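Local atomic coordinates of tyrosine specific protein phosphatase (Trypanosoma cruzi, PDB entry 4AZ1), a protein that probably removes phosphate from phosphorylated tyrosine residues of proteins, as a member of the classical protein tyrosine phosphatase family. Residues Y18-E24 and Y277-Y281; N45-N49 and Y75-G79; L108-S114 and E181-T187. Where two conformers were deposited one is given. Residue numbers count along the deposited sequence, not the author numbering.

Contact 1. Residues Y18-E24 and Y277-Y281; sequences YERVQRE and YFVIY
Two helices of the phosphatase fold pack here at a steep angle: the N-terminal helix 14-30, through Y18-E24, and helix 274-288 near the end of the chain, through Y277-Y281. Both segments are helical throughout. Their N-to-C directions make 133°, their axes approach to 10.3 Å, and the nearest CA atoms, those of V21 and F278, are 6.3 Å apart. Along the second helix, Y277 comes first; its chi1 is t, and its ring edge meets V21 (CD2 of Y277 to CG1 of V21, 3.7 Å), while its OH gives a hydrogen bond to E24 OE1 at 2.5 Å. F278, with chi1 at -141°, swings its ring under V21, whose CG2 sits 3.7 Å from the F278 ring centroid and almost on the normal, a CH-pi contact. The edge of the same ring reaches Y18: CE2 of F278 is 3.6 Å from CD2 of Y18, the two rings inclined at 49°. L295 and L299 of helix 293-299 also pack on F278. V279 and I280 face helix 232-247. One turn after Y277, Y281 (chi1 m) brings CD2 to 4.1 Å from V21 CG2 and stacks on F9. V21 thus wedges between three aromatic rings, with a polar cluster alongside. There R20, extended and in salt bridge with D253, also pairs NE with E24 OE2 at 2.8 Å. Y281 OH, finally, accepts from R20 NH2 at 3.1 Å and donates to E24 OE1 at 2.6 Å, so that this one carboxylate oxygen takes both tyrosine hydroxyls.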
loop_
_atom_site.group_PDB
_atom_site.type_symbol
_atom_site.label_atom_id
_atom_site.label_comp_id
_atom_site.label_asym_id
_atom_site.label_seq_id
_atom_site.Cartn_x
_atom_site.Cartn_y
_atom_site.Cartn_z
ATOM N N TYR A 18 36.977 -9.688 -20.856
ATOM C CA TYR A 18 36.311 -8.410 -20.636
ATOM C C TYR A 18 35.666 -7.892 -21.926
ATOM O O TYR A 18 34.534 -7.416 -21.907
ATOM C CB TYR A 18 37.299 -7.383 -20.074
ATOM C CG TYR A 18 36.677 -6.047 -19.733
ATOM C CD1 TYR A 18 36.524 -5.067 -20.704
ATOM C CD2 TYR A 18 36.256 -5.762 -18.444
ATOM C CE1 TYR A 18 35.961 -3.845 -20.405
ATOM C CE2 TYR A 18 35.692 -4.535 -18.132
ATOM C CZ TYR A 18 35.549 -3.580 -19.123
ATOM O OH TYR A 18 34.990 -2.352 -18.838
ATOM N N GLU A 19 36.388 -8.013 -23.037
ATOM C CA GLU A 19 35.921 -7.557 -24.335
ATOM C C GLU A 19 34.760 -8.386 -24.893
ATOM O O GLU A 19 33.873 -7.850 -25.556
ATOM C CB GLU A 19 37.086 -7.566 -25.333
ATOM C CG GLU A 19 38.097 -6.452 -25.089
ATOM C CD GLU A 19 39.221 -6.437 -26.119
ATOM O OE1 GLU A 19 39.151 -7.211 -27.106
ATOM O OE2 GLU A 19 40.174 -5.647 -25.933
ATOM N N ARG A 20 34.790 -9.692 -24.660
ATOM C CA ARG A 20 33.698 -10.556 -25.079
ATOM C C ARG A 20 32.410 -10.217 -24.306
ATOM O O ARG A 20 31.331 -10.148 -24.901
ATOM C CB ARG A 20 34.050 -12.029 -24.879
ATOM C CG ARG A 20 32.836 -12.935 -24.993
ATOM C CD ARG A 20 33.173 -14.409 -24.979
ATOM N NE ARG A 20 31.994 -15.182 -24.589
ATOM C CZ ARG A 20 31.911 -16.506 -24.595
ATOM N NH1 ARG A 20 32.943 -17.236 -24.990
ATOM N NH2 ARG A 20 30.785 -17.097 -24.208
ATOM N N VAL A 21 32.525 -9.998 -22.999
ATOM C CA VAL A 21 31.345 -9.624 -22.212
ATOM C C VAL A 21 30.758 -8.316 -22.735
ATOM O O VAL A 21 29.563 -8.240 -23.017
ATOM C CB VAL A 21 31.625 -9.514 -20.694
ATOM C CG1 VAL A 21 30.330 -9.130 -19.937
ATOM C CG2 VAL A 21 32.148 -10.833 -20.155
ATOM N N GLN A 22 31.594 -7.294 -22.889
ATOM C CA GLN A 22 31.109 -6.016 -23.409
ATOM C C GLN A 22 30.436 -6.192 -24.778
ATOM O O GLN A 22 29.341 -5.673 -25.010
ATOM C CB GLN A 22 32.236 -4.979 -23.477
ATOM C CG GLN A 22 31.789 -3.615 -24.028
ATOM C CD GLN A 22 30.744 -2.905 -23.142
ATOM O OE1 GLN A 22 31.090 -2.280 -22.135
ATOM N NE2 GLN A 22 29.466 -2.997 -23.527
ATOM N N ARG A 23 31.078 -6.953 -25.665
ATOM C CA ARG A 23 30.542 -7.204 -27.006
ATOM C C ARG A 23 29.168 -7.892 -26.965
ATOM O O ARG A 23 28.248 -7.494 -27.678
ATOM C CB ARG A 23 31.530 -8.063 -27.789
ATOM C CG ARG A 23 31.205 -8.208 -29.260
ATOM C CD ARG A 23 32.232 -9.111 -29.942
ATOM N NE ARG A 23 32.138 -10.480 -29.440
ATOM C CZ ARG A 23 33.130 -11.131 -28.839
ATOM N NH1 ARG A 23 34.319 -10.544 -28.671
ATOM N NH2 ARG A 23 32.933 -12.378 -28.416
ATOM N N GLU A 24 29.030 -8.920 -26.128
ATOM C CA GLU A 24 27.758 -9.625 -26.004
ATOM C C GLU A 24 26.669 -8.735 -25.419
ATOM O O GLU A 24 25.528 -8.757 -25.880
ATOM C CB GLU A 24 27.911 -10.871 -25.120
ATOM C CG GLU A 24 28.558 -12.058 -25.834
ATOM C CD GLU A 24 28.776 -13.236 -24.888
ATOM O OE1 GLU A 24 28.300 -13.189 -23.719
ATOM O OE2 GLU A 24 29.415 -14.216 -25.321
ATOM N N TYR A 277 25.502 -8.157 -16.305
ATOM C CA TYR A 277 25.635 -9.291 -17.219
ATOM C C TYR A 277 26.964 -10.001 -16.935
ATOM O O TYR A 277 27.058 -11.243 -16.907
ATOM C CB TYR A 277 25.574 -8.779 -18.672
ATOM C CG TYR A 277 25.691 -9.854 -19.741
ATOM C CD1 TYR A 277 24.654 -10.764 -19.967
ATOM C CD2 TYR A 277 26.822 -9.939 -20.540
ATOM C CE1 TYR A 277 24.759 -11.749 -20.959
ATOM C CE2 TYR A 277 26.939 -10.920 -21.533
ATOM C CZ TYR A 277 25.896 -11.815 -21.737
ATOM O OH TYR A 277 26.002 -12.780 -22.724
ATOM N N PHE A 278 27.993 -9.195 -16.706
ATOM C CA PHE A 278 29.293 -9.715 -16.306
ATOM C C PHE A 278 29.193 -10.610 -15.062
ATOM O O PHE A 278 29.802 -11.688 -15.022
ATOM C CB PHE A 278 30.243 -8.556 -16.050
ATOM C CG PHE A 278 31.628 -8.815 -16.526
ATOM C CD1 PHE A 278 32.246 -10.040 -16.263
ATOM C CD2 PHE A 278 32.315 -7.854 -17.255
ATOM C CE1 PHE A 278 33.542 -10.292 -16.715
ATOM C CE2 PHE A 278 33.612 -8.097 -17.718
ATOM C CZ PHE A 278 34.227 -9.318 -17.446
ATOM N N VAL A 279 28.408 -10.192 -14.065
ATOM C CA VAL A 279 28.286 -10.976 -12.825
ATOM C C VAL A 279 27.846 -12.434 -13.086
ATOM O O VAL A 279 28.297 -13.350 -12.395
ATOM C CB VAL A 279 27.387 -10.271 -11.757
ATOM C CG1 VAL A 279 27.212 -11.160 -10.507
ATOM C CG2 VAL A 279 28.002 -8.942 -11.333
ATOM N N ILE A 280 27.011 -12.668 -14.100
ATOM C CA ILE A 280 26.618 -14.048 -14.384
ATOM C C ILE A 280 27.842 -14.891 -14.767
ATOM O O ILE A 280 27.999 -15.996 -14.260
ATOM C CB ILE A 280 25.509 -14.172 -15.452
ATOM C CG1 ILE A 280 24.302 -13.308 -15.077
ATOM C CG2 ILE A 280 25.081 -15.653 -15.627
ATOM C CD1 ILE A 280 23.331 -13.093 -16.230
ATOM N N TYR A 281 28.723 -14.373 -15.622
ATOM C CA TYR A 281 29.970 -15.090 -15.917
ATOM C C TYR A 281 30.826 -15.305 -14.664
ATOM O O TYR A 281 31.443 -16.362 -14.502
ATOM C CB TYR A 281 30.799 -14.361 -16.981
ATOM C CG TYR A 281 30.355 -14.612 -18.409
ATOM C CD1 TYR A 281 30.789 -15.727 -19.101
ATOM C CD2 TYR A 281 29.514 -13.717 -19.068
ATOM C CE1 TYR A 281 30.387 -15.963 -20.419
ATOM C CE2 TYR A 281 29.109 -13.939 -20.369
ATOM C CZ TYR A 281 29.557 -15.065 -21.046
ATOM O OH TYR A 281 29.160 -15.291 -22.357
#

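Contact 2. Residues N45-N49 and Y75-G79; sequences NRHKN and YYING. With FMT (formic acid), chain H.
N45 opens a single 3-10 turn, residues 46-48, tied by K48 N to N45 O (3.0 Å) and N49 N to R46 O (3.1 Å). Facing it, Y75-G79 runs extended until N78, the centre of an inverse gamma turn. The CA atoms pair N45 with Y76 at 7.6 Å and N49 with N78 at 6.5 Å. N45, chi1 m, lays its CB over the face of the Y76 ring, 3.7 Å from the centroid in a CH-pi contact. K48 adds its CB 3.9 Å from Y76 CD2, then runs extended to a salt bridge with D103. N49, again m, turns its OD1 into a double acceptor: Y76 OH, from a ring held by chi1 t, donates at 2.6 Å, and N78 ND2 donates at 3.1 Å while also reaching I54 O. Behind the turn, N78 N binds O1 of a formic acid molecule (2.8 Å), probably from the crystallisation liquor. K48 and N49 start the KNRY sequence and Y76-N78 match the YIN core of the DYINA sequence, both family signatures of protein tyrosine phosphatases, so the contact joins two signature loops. It closes the long irregular connection from helix 40-44 to strand 79-82: S42 bonds to N49 and Y76, helix 101-110 receives Y75 and I77, and I77 also packs on strand 90-93.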
loop_
_atom_site.group_PDB
_atom_site.type_symbol
_atom_site.label_atom_id
_atom_site.label_comp_id
_atom_site.label_asym_id
_atom_site.label_seq_id
_atom_site.Cartn_x
_atom_site.Cartn_y
_atom_site.Cartn_z
ATOM N N ASN A 45 -1.529 1.440 -15.790
ATOM C CA ASN A 45 -1.289 1.480 -14.346
ATOM C C ASN A 45 -0.045 2.263 -13.958
ATOM O O ASN A 45 0.693 1.851 -13.059
ATOM C CB ASN A 45 -1.201 0.066 -13.761
ATOM C CG ASN A 45 -2.553 -0.497 -13.406
ATOM O OD1 ASN A 45 -3.162 -0.102 -12.404
ATOM N ND2 ASN A 45 -3.034 -1.431 -14.217
ATOM N N ARG A 46 0.188 3.395 -14.612
ATOM C CA ARG A 46 1.401 4.160 -14.338
ATOM C C ARG A 46 1.456 4.738 -12.924
ATOM O O ARG A 46 2.539 5.015 -12.406
ATOM C CB ARG A 46 1.629 5.245 -15.395
ATOM C CG ARG A 46 0.468 6.183 -15.635
ATOM C CD ARG A 46 0.918 7.315 -16.548
ATOM N NE ARG A 46 1.886 6.828 -17.530
ATOM C CZ ARG A 46 2.673 7.609 -18.264
ATOM N NH1 ARG A 46 2.614 8.928 -18.135
ATOM N NH2 ARG A 46 3.524 7.064 -19.126
ATOM N N HIS A 47 0.290 4.900 -12.299
ATOM C CA HIS A 47 0.220 5.353 -10.916
ATOM C C HIS A 47 0.969 4.392 -10.005
ATOM O O HIS A 47 1.423 4.781 -8.932
ATOM C CB HIS A 47 -1.238 5.453 -10.435
ATOM C CG HIS A 47 -2.014 6.585 -11.042
ATOM N ND1 HIS A 47 -1.463 7.480 -11.933
ATOM C CD2 HIS A 47 -3.304 6.960 -10.876
ATOM C CE1 HIS A 47 -2.384 8.359 -12.295
ATOM N NE2 HIS A 47 -3.510 8.064 -11.673
ATOM N N LYS A 48 1.086 3.135 -10.426
ATOM C CA LYS A 48 1.724 2.121 -9.594
ATOM C C LYS A 48 3.061 1.680 -10.147
ATOM O O LYS A 48 3.695 0.754 -9.627
ATOM C CB LYS A 48 0.797 0.917 -9.395
ATOM C CG LYS A 48 -0.398 1.224 -8.502
ATOM C CD LYS A 48 -1.377 0.064 -8.456
ATOM C CE LYS A 48 -2.547 0.384 -7.522
ATOM N NZ LYS A 48 -3.637 -0.620 -7.648
ATOM N N ASN A 49 3.494 2.335 -11.216
ATOM C CA ASN A 49 4.822 2.066 -11.744
ATOM C C ASN A 49 5.847 2.953 -11.047
ATOM O O ASN A 49 5.671 4.176 -10.976
ATOM C CB ASN A 49 4.831 2.278 -13.259
ATOM C CG ASN A 49 4.018 1.227 -13.989
ATOM O OD1 ASN A 49 3.836 0.116 -13.482
ATOM N ND2 ASN A 49 3.540 1.559 -15.184
ATOM N N TYR A 75 -5.531 -6.881 -8.871
ATOM C CA TYR A 75 -4.369 -6.121 -8.451
ATOM C C TYR A 75 -3.288 -6.122 -9.510
ATOM O O TYR A 75 -3.262 -6.966 -10.407
ATOM C CB TYR A 75 -3.825 -6.622 -7.114
ATOM C CG TYR A 75 -3.633 -8.111 -7.064
ATOM C CD1 TYR A 75 -2.563 -8.705 -7.704
ATOM C CD2 TYR A 75 -4.523 -8.921 -6.374
ATOM C CE1 TYR A 75 -2.378 -10.057 -7.663
ATOM C CE2 TYR A 75 -4.346 -10.284 -6.328
ATOM C CZ TYR A 75 -3.268 -10.846 -6.976
ATOM O OH TYR A 75 -3.070 -12.206 -6.946
ATOM N N TYR A 76 -2.389 -5.162 -9.387
ATOM C CA TYR A 76 -1.342 -4.974 -10.369
ATOM C C TYR A 76 0.005 -4.939 -9.679
ATOM O O TYR A 76 0.226 -4.164 -8.732
ATOM C CB TYR A 76 -1.562 -3.685 -11.175
ATOM C CG TYR A 76 -0.365 -3.282 -12.022
ATOM C CD1 TYR A 76 -0.193 -3.794 -13.298
ATOM C CD2 TYR A 76 0.578 -2.375 -11.547
ATOM C CE1 TYR A 76 0.889 -3.432 -14.072
ATOM C CE2 TYR A 76 1.667 -2.004 -12.323
ATOM C CZ TYR A 76 1.812 -2.538 -13.581
ATOM O OH TYR A 76 2.886 -2.175 -14.354
ATOM N N ILE A 77 0.895 -5.809 -10.138
ATOM C CA ILE A 77 2.293 -5.636 -9.864
ATOM C C ILE A 77 2.975 -5.468 -11.224
ATOM O O ILE A 77 2.577 -6.099 -12.215
ATOM C CB ILE A 77 2.879 -6.793 -9.032
ATOM C CG1 ILE A 77 3.043 -8.053 -9.875
ATOM C CG2 ILE A 77 1.992 -7.065 -7.788
ATOM C CD1 ILE A 77 4.119 -9.001 -9.339
ATOM N N ASN A 78 3.949 -4.568 -11.291
ATOM C CA ASN A 78 4.767 -4.431 -12.495
ATOM C C ASN A 78 5.724 -5.624 -12.502
ATOM O O ASN A 78 6.851 -5.530 -11.998
ATOM C CB ASN A 78 5.530 -3.106 -12.437
ATOM C CG ASN A 78 6.337 -2.822 -13.685
ATOM O OD1 ASN A 78 6.935 -3.717 -14.284
ATOM N ND2 ASN A 78 6.379 -1.552 -14.069
ATOM N N GLY A 79 5.261 -6.760 -13.024
ATOM C CA GLY A 79 6.053 -7.979 -12.943
ATOM C C GLY A 79 5.718 -9.009 -14.000
ATOM O O GLY A 79 4.627 -8.994 -14.575
HETATM C C FMT H . 5.269 -4.380 -7.715
HETATM O O1 FMT H . 4.686 -3.840 -8.666
HETATM O O2 FMT H . 5.992 -5.386 -7.791
#

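Contact 3. Residues L108-S114 and E181-T187; sequences LYEKKIS and EPPHKFT
The imidazole of H184 tucks beneath the end of helix 101-110, its face over the backbone of K112, whose CA lies 3.7 Å from the ring centroid. There the chain leaves the helix by a Schellman motif: K112 takes positive phi (59°), I113 N bonds to L108 O at 3.0 Å, and K112 N makes a weak bond to Y109 O at 3.3 Å. With chi1 t, H184 directs NE2 to I113 O, 2.6 Å away and nearly linear at 170°. The nearest CA pairs are Y109 with H184 at 6.5 Å and S114 with F186 at 4.6 Å, so the segments close up as the helix hands over to strand 115-118. T187 N donates to S114 O at 3.1 Å, and T187 also pairs with V116: this is the start of the parallel pairing of strands 115-118 and 184-191 in the central sheet. F186, chi1 p, inserts its ring between strand and helix, where its CZ meets L108 CD1 at 3.8 Å; L174 and V116 line the same pocket. At the other end Y109, chi1 t, stretches over the extended E181-P183 lead-in: its OH donates to P182 O at 2.6 Å and its CD1 touches H184 CB at 3.9 Å. K112 NZ returns to Y109 O at 3.0 Å, and a water bonds to P183 O and weakly to that amine. In all three direct hydrogen bonds across the segments the acceptor is a main-chain carbonyl; two donors are side chains and one is backbone, with no salt bridge between the segments, and H184 must carry a proton on NE2 to take part.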
loop_
_atom_site.group_PDB
_atom_site.type_symbol
_atom_site.label_atom_id
_atom_site.label_comp_id
_atom_site.label_asym_id
_atom_site.label_seq_id
_atom_site.Cartn_x
_atom_site.Cartn_y
_atom_site.Cartn_z
ATOM N N LEU A 108 1.130 -12.000 -3.097
ATOM C CA LEU A 108 1.871 -12.984 -2.316
ATOM C C LEU A 108 0.899 -13.924 -1.636
ATOM O O LEU A 108 1.121 -15.140 -1.571
ATOM C CB LEU A 108 2.712 -12.301 -1.242
ATOM C CG LEU A 108 3.880 -11.460 -1.724
ATOM C CD1 LEU A 108 4.639 -10.912 -0.522
ATOM C CD2 LEU A 108 4.771 -12.344 -2.601
ATOM N N TYR A 109 -0.193 -13.348 -1.143
ATOM C CA TYR A 109 -1.158 -14.095 -0.366
ATOM C C TYR A 109 -2.003 -15.023 -1.227
ATOM O O TYR A 109 -2.140 -16.204 -0.915
ATOM C CB TYR A 109 -2.067 -13.147 0.423
ATOM C CG TYR A 109 -3.027 -13.893 1.307
ATOM C CD1 TYR A 109 -2.617 -14.393 2.543
ATOM C CD2 TYR A 109 -4.336 -14.131 0.903
ATOM C CE1 TYR A 109 -3.491 -15.098 3.353
ATOM C CE2 TYR A 109 -5.220 -14.836 1.714
ATOM C CZ TYR A 109 -4.789 -15.311 2.934
ATOM O OH TYR A 109 -5.658 -16.012 3.740
ATOM N N GLU A 110 -2.601 -14.482 -2.282
ATOM C CA GLU A 110 -3.473 -15.274 -3.148
ATOM C C GLU A 110 -2.699 -16.366 -3.900
ATOM O O GLU A 110 -3.208 -17.474 -4.094
ATOM C CB GLU A 110 -4.211 -14.369 -4.145
ATOM C CG GLU A 110 -5.316 -15.082 -4.933
ATOM C CD GLU A 110 -5.222 -14.839 -6.430
ATOM O OE1 GLU A 110 -4.705 -13.774 -6.830
ATOM O OE2 GLU A 110 -5.659 -15.719 -7.207
ATOM N N LYS A 111 -1.471 -16.051 -4.313
ATOM C CA LYS A 111 -0.654 -17.004 -5.061
ATOM C C LYS A 111 0.136 -17.947 -4.159
ATOM O O LYS A 111 0.787 -18.869 -4.657
ATOM C CB LYS A 111 0.293 -16.275 -6.028
ATOM C CG LYS A 111 -0.431 -15.626 -7.188
ATOM C CD LYS A 111 -1.215 -16.672 -7.961
ATOM C CE LYS A 111 -2.076 -16.043 -9.043
ATOM N NZ LYS A 111 -2.666 -17.083 -9.965
ATOM N N LYS A 112 0.071 -17.718 -2.845
ATOM C CA LYS A 112 0.755 -18.574 -1.871
ATOM C C LYS A 112 2.264 -18.597 -2.136
ATOM O O LYS A 112 2.910 -19.648 -2.084
ATOM C CB LYS A 112 0.188 -20.011 -1.884
ATOM C CG LYS A 112 -1.335 -20.107 -1.720
ATOM C CD LYS A 112 -1.814 -19.376 -0.473
ATOM C CE LYS A 112 -3.338 -19.191 -0.477
ATOM N NZ LYS A 112 -3.783 -18.183 0.534
ATOM N N ILE A 113 2.822 -17.431 -2.423
ATOM C CA ILE A 113 4.248 -17.332 -2.693
ATOM C C ILE A 113 5.034 -17.716 -1.436
ATOM O O ILE A 113 4.709 -17.271 -0.329
ATOM C CB ILE A 113 4.612 -15.923 -3.181
ATOM C CG1 ILE A 113 3.911 -15.643 -4.517
ATOM C CG2 ILE A 113 6.122 -15.760 -3.301
ATOM C CD1 ILE A 113 4.218 -16.677 -5.610
ATOM N N SER A 114 6.046 -18.565 -1.599
ATOM C CA SER A 114 6.794 -19.063 -0.446
ATOM C C SER A 114 8.114 -18.306 -0.210
ATOM O O SER A 114 8.614 -18.259 0.921
ATOM C CB SER A 114 6.996 -20.585 -0.558
ATOM O OG SER A 114 8.132 -21.027 0.160
ATOM N N GLU A 181 -9.698 -15.770 7.019
ATOM C CA GLU A 181 -9.049 -16.664 6.069
ATOM C C GLU A 181 -7.776 -17.250 6.679
ATOM O O GLU A 181 -7.206 -16.668 7.600
ATOM C CB GLU A 181 -8.751 -15.940 4.745
ATOM C CG GLU A 181 -9.999 -15.539 3.964
ATOM C CD GLU A 181 -9.700 -15.168 2.521
ATOM O OE1 GLU A 181 -8.795 -15.783 1.915
ATOM O OE2 GLU A 181 -10.374 -14.259 1.991
ATOM N N PRO A 182 -7.336 -18.422 6.187
ATOM C CA PRO A 182 -6.143 -19.028 6.789
ATOM C C PRO A 182 -4.874 -18.216 6.529
ATOM O O PRO A 182 -4.701 -17.673 5.431
ATOM C CB PRO A 182 -6.064 -20.404 6.113
ATOM C CG PRO A 182 -6.881 -20.278 4.868
ATOM C CD PRO A 182 -7.973 -19.313 5.202
ATOM N N PRO A 183 -4.004 -18.112 7.548
ATOM C CA PRO A 183 -2.735 -17.386 7.413
ATOM C C PRO A 183 -1.805 -18.043 6.394
ATOM O O PRO A 183 -1.914 -19.245 6.145
ATOM C CB PRO A 183 -2.125 -17.453 8.820
ATOM C CG PRO A 183 -2.855 -18.579 9.532
ATOM C CD PRO A 183 -4.216 -18.651 8.909
ATOM N N HIS A 184 -0.915 -17.255 5.800
ATOM C CA HIS A 184 0.071 -17.784 4.870
ATOM C C HIS A 184 1.471 -17.345 5.282
ATOM O O HIS A 184 1.759 -16.140 5.353
ATOM C CB HIS A 184 -0.214 -17.332 3.432
ATOM C CG HIS A 184 0.873 -17.692 2.460
ATOM N ND1 HIS A 184 1.087 -18.986 2.026
ATOM C CD2 HIS A 184 1.815 -16.936 1.852
ATOM C CE1 HIS A 184 2.109 -19.007 1.191
ATOM N NE2 HIS A 184 2.571 -17.777 1.064
ATOM N N LYS A 185 2.335 -18.320 5.555
ATOM C CA LYS A 185 3.723 -18.048 5.917
ATOM C C LYS A 185 4.584 -17.925 4.670
ATOM O O LYS A 185 4.374 -18.637 3.690
ATOM C CB LYS A 185 4.275 -19.169 6.794
ATOM C CG LYS A 185 3.569 -19.307 8.134
ATOM C CD LYS A 185 4.203 -20.393 8.983
ATOM C CE LYS A 185 3.560 -20.436 10.360
ATOM N NZ LYS A 185 4.229 -21.421 11.248
ATOM N N PHE A 186 5.546 -17.012 4.703
ATOM C CA PHE A 186 6.540 -16.926 3.645
ATOM C C PHE A 186 7.842 -16.340 4.189
ATOM O O PHE A 186 7.871 -15.744 5.281
ATOM C CB PHE A 186 6.006 -16.138 2.431
ATOM C CG PHE A 186 6.028 -14.637 2.600
ATOM C CD1 PHE A 186 5.014 -13.983 3.287
ATOM C CD2 PHE A 186 7.062 -13.879 2.051
ATOM C CE1 PHE A 186 5.028 -12.596 3.433
ATOM C CE2 PHE A 186 7.092 -12.490 2.188
ATOM C CZ PHE A 186 6.065 -11.848 2.879
ATOM N N THR A 187 8.924 -16.549 3.445
ATOM C CA THR A 187 10.228 -16.021 3.824
ATOM C C THR A 187 10.623 -14.907 2.844
ATOM O O THR A 187 10.542 -15.091 1.623
ATOM C CB THR A 187 11.277 -17.154 3.835
ATOM O OG1 THR A 187 10.809 -18.232 4.661
ATOM C CG2 THR A 187 12.605 -16.660 4.372
HETATM O O HOH W 1 -2.733 -19.911 3.175
#

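Contacts 1 and 2 are buried, whereas contact 3 is partly buried, with exposed residues such as P182 and K112 at its margin. Contact 1 packs helix on helix, with a charged and aromatic cluster beside one valine; contact 2 joins two irregular loops through amide and hydroxyl groups; contact 3 leans on main-chain carbonyls where a helix passes into the sheet. Contacts 2 and 3 share helix 101-110: D103 serves K48 and Y76, while the helix's far end enters contact 3, and Y75 OH lies 2.3 Å from E110 OE1. Contact 1 stands apart, its centre about 38 Å from that of contact 3 across the chain, and closes a loop containing both others.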